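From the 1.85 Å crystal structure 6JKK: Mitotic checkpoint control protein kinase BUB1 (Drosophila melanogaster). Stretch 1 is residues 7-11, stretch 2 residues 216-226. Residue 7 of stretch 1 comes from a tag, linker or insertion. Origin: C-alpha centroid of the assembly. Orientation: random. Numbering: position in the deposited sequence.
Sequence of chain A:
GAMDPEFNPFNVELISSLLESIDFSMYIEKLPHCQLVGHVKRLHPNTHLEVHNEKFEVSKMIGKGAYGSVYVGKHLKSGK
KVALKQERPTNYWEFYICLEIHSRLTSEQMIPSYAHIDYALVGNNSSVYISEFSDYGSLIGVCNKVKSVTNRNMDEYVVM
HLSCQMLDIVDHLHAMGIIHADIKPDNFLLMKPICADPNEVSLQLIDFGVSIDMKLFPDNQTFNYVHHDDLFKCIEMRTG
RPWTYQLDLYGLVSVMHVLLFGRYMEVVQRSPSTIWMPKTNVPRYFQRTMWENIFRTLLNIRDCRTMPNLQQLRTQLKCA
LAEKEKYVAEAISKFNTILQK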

# COMPACT_ATOMS: atom_id res chain seq x y z
N PHE A 7 16.91 6.55 -15.51
CA PHE A 7 17.07 5.32 -14.76
C PHE A 7 15.71 4.67 -14.51
O PHE A 7 14.76 5.35 -14.14
CB PHE A 7 17.77 5.61 -13.43
CG PHE A 7 18.50 4.42 -12.85
CD1 PHE A 7 19.88 4.48 -12.63
CD2 PHE A 7 17.83 3.26 -12.52
CE1 PHE A 7 20.55 3.41 -12.09
CE2 PHE A 7 18.50 2.18 -11.98
CZ PHE A 7 19.87 2.25 -11.77
N ASN A 8 15.63 3.36 -14.73
CA ASN A 8 14.45 2.58 -14.39
C ASN A 8 14.74 1.62 -13.25
O ASN A 8 15.47 0.65 -13.42
CB ASN A 8 13.92 1.81 -15.61
CG ASN A 8 12.77 0.86 -15.26
OD1 ASN A 8 12.18 0.94 -14.19
ND2 ASN A 8 12.45 -0.03 -16.19
N PRO A 9 14.16 1.88 -12.07
CA PRO A 9 14.39 1.09 -10.86
C PRO A 9 13.55 -0.17 -10.80
O PRO A 9 13.64 -0.91 -9.82
CB PRO A 9 13.95 2.04 -9.74
CG PRO A 9 12.86 2.84 -10.37
CD PRO A 9 13.27 3.03 -11.81
N PHE A 10 12.73 -0.40 -11.82
CA PHE A 10 11.94 -1.63 -11.88
C PHE A 10 12.59 -2.65 -12.81
O PHE A 10 12.07 -3.75 -13.01
CB PHE A 10 10.52 -1.33 -12.35
CG PHE A 10 9.84 -0.24 -11.58
CD1 PHE A 10 9.50 0.96 -12.20
CD2 PHE A 10 9.54 -0.40 -10.23
CE1 PHE A 10 8.86 1.97 -11.49
CE2 PHE A 10 8.91 0.61 -9.51
CZ PHE A 10 8.57 1.79 -10.15
N ASN A 11 13.73 -2.28 -13.38
CA ASN A 11 14.44 -3.12 -14.34
C ASN A 11 14.83 -4.48 -13.77
O ASN A 11 15.53 -4.56 -12.76
CB ASN A 11 15.68 -2.39 -14.87
CG ASN A 11 16.37 -3.13 -15.99
OD1 ASN A 11 17.16 -4.05 -15.74
ND2 ASN A 11 16.10 -2.74 -17.23
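Stretch 2, residues 216-226: LFPDNQTFNYV

Neither stretch forms a regular helix or strand. Stretch 1 runs extended through Phe7 and Asn8, then folds into a type I turn from Asn8 to Asn11, where Asn11 caps the helix that follows. Stretch 2 makes a type II turn from Pro218 to Gln221, closed by Gln221 N to Pro218 O at 3.1 Å, and continues extended through Thr222 and Phe223. Over the short step from Phe7 to Asn8 the chains run roughly the same way, alongside Phe223 to Tyr225: the CA of Phe7 lies 5.0 Å from the CA of Phe223, and the CA of Asn8 lies 5.1 Å from the CA of Tyr225. Two hydrogen bonds pin this register. Phe7 N donates to Asn224 OD1 at 3.0 Å, the short amide side chain reaching across to the backbone of stretch 1, and Asn224 N makes a weak bond to Phe7 O at 3.5 Å.

Side chains from both stretches extend the contact beyond the backbone. Phe7, which comes from a tag, sets its ring obliquely to that of Phe217, with Phe7 CZ 4.4 Å from Phe217 CE1. Its CD1 is 3.7 Å from Gln221 NE2, an amide held by its own hydrogen bond to Thr222 O at 3.1 Å. Pro9 is buried and points toward stretch 2; its compact, rigid ring lies flat enough to cover one face of Phe223, with Pro9 CG 3.9 Å from the Phe223 ring centroid in a CH-pi contact. Tyr225 offers a broad aromatic face to two residues. Phe10 turns its edge to that face, ring centroids 5.5 Å apart and planes at 76°, while Asn8 CG approaches Tyr225 CD1 to 3.3 Å. Asn8 suits the turn as well, because its OD1 accepts a hydrogen bond from Phe10 N at 2.8 Å, tying the start of the turn to the residue that packs on Tyr225.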

# COMPACT_ATOMS: atom_id res chain seq x y z
N LEU A 216 19.95 1.36 -1.48
CA LEU A 216 20.81 0.64 -2.41
C LEU A 216 21.38 1.56 -3.49
O LEU A 216 22.15 1.12 -4.34
CB LEU A 216 20.03 -0.51 -3.07
CG LEU A 216 19.64 -1.67 -2.15
CD1 LEU A 216 18.94 -2.76 -2.93
CD2 LEU A 216 20.87 -2.21 -1.45
N PHE A 217 21.00 2.83 -3.44
CA PHE A 217 21.45 3.80 -4.44
C PHE A 217 22.20 4.94 -3.76
O PHE A 217 22.06 5.13 -2.55
CB PHE A 217 20.24 4.34 -5.21
CG PHE A 217 19.48 3.29 -5.96
CD1 PHE A 217 20.13 2.41 -6.81
CD2 PHE A 217 18.10 3.17 -5.81
CE1 PHE A 217 19.44 1.43 -7.50
CE2 PHE A 217 17.40 2.19 -6.49
CZ PHE A 217 18.07 1.32 -7.34
N PRO A 218 23.00 5.69 -4.53
CA PRO A 218 23.66 6.86 -3.95
C PRO A 218 22.64 7.84 -3.38
O PRO A 218 21.50 7.90 -3.86
CB PRO A 218 24.34 7.51 -5.15
CG PRO A 218 24.59 6.39 -6.09
CD PRO A 218 23.43 5.45 -5.92
N ASP A 219 23.04 8.57 -2.35
CA ASP A 219 22.32 9.76 -1.94
C ASP A 219 22.13 10.59 -3.20
O ASP A 219 23.02 10.62 -4.06
CB ASP A 219 23.13 10.57 -0.93
CG ASP A 219 23.34 9.85 0.39
OD1 ASP A 219 23.60 10.54 1.40
OD2 ASP A 219 23.25 8.60 0.42
N ASN A 220 20.96 11.22 -3.32
CA ASN A 220 20.64 12.10 -4.46
C ASN A 220 20.28 11.37 -5.77
O ASN A 220 20.11 12.00 -6.81
CB ASN A 220 21.73 13.17 -4.68
CG ASN A 220 22.15 13.85 -3.38
OD1 ASN A 220 21.35 13.99 -2.46
ND2 ASN A 220 23.42 14.25 -3.31
N GLN A 221 20.16 10.05 -5.70
CA GLN A 221 19.64 9.28 -6.82
C GLN A 221 18.19 9.67 -7.12
O GLN A 221 17.38 9.84 -6.20
CB GLN A 221 19.68 7.79 -6.50
CG GLN A 221 19.10 6.89 -7.58
CD GLN A 221 20.10 6.58 -8.69
OE1 GLN A 221 21.16 6.00 -8.44
NE2 GLN A 221 19.76 6.95 -9.92
N THR A 222 17.88 9.83 -8.41
CA THR A 222 16.51 10.05 -8.86
C THR A 222 16.21 9.11 -10.03
O THR A 222 17.11 8.47 -10.57
CB THR A 222 16.27 11.50 -9.32
OG1 THR A 222 17.06 11.80 -10.47
CG2 THR A 222 16.61 12.47 -8.21
N PHE A 223 14.94 9.03 -10.41
CA PHE A 223 14.53 8.21 -11.54
C PHE A 223 13.70 9.04 -12.51
O PHE A 223 13.14 10.07 -12.13
CB PHE A 223 13.71 7.01 -11.07
CG PHE A 223 14.21 6.40 -9.79
CD1 PHE A 223 15.37 5.63 -9.78
CD2 PHE A 223 13.52 6.58 -8.61
CE1 PHE A 223 15.83 5.06 -8.61
CE2 PHE A 223 13.98 6.02 -7.42
CZ PHE A 223 15.13 5.26 -7.43
N ASN A 224 13.60 8.60 -13.76
CA ASN A 224 12.77 9.30 -14.74
C ASN A 224 12.02 8.33 -15.67
O ASN A 224 11.58 8.71 -16.75
CB ASN A 224 13.59 10.32 -15.54
CG ASN A 224 14.88 9.73 -16.09
OD1 ASN A 224 14.94 8.55 -16.42
ND2 ASN A 224 15.92 10.56 -16.17
N TYR A 225 11.91 7.08 -15.22
CA TYR A 225 11.08 6.08 -15.88
C TYR A 225 9.65 6.58 -15.91
O TYR A 225 9.18 7.23 -14.97
CB TYR A 225 11.16 4.74 -15.14
CG TYR A 225 10.16 3.69 -15.59
CD1 TYR A 225 10.48 2.79 -16.59
CD2 TYR A 225 8.91 3.60 -15.00
CE1 TYR A 225 9.57 1.82 -17.00
CE2 TYR A 225 8.00 2.65 -15.40
CZ TYR A 225 8.33 1.76 -16.40
OH TYR A 225 7.41 0.81 -16.79
N VAL A 226 8.95 6.29 -17.00
CA VAL A 226 7.59 6.77 -17.19
C VAL A 226 6.62 5.62 -17.44
O VAL A 226 6.79 4.85 -18.39
CB VAL A 226 7.52 7.79 -18.36
CG1 VAL A 226 6.08 8.08 -18.74
CG2 VAL A 226 8.25 9.08 -18.00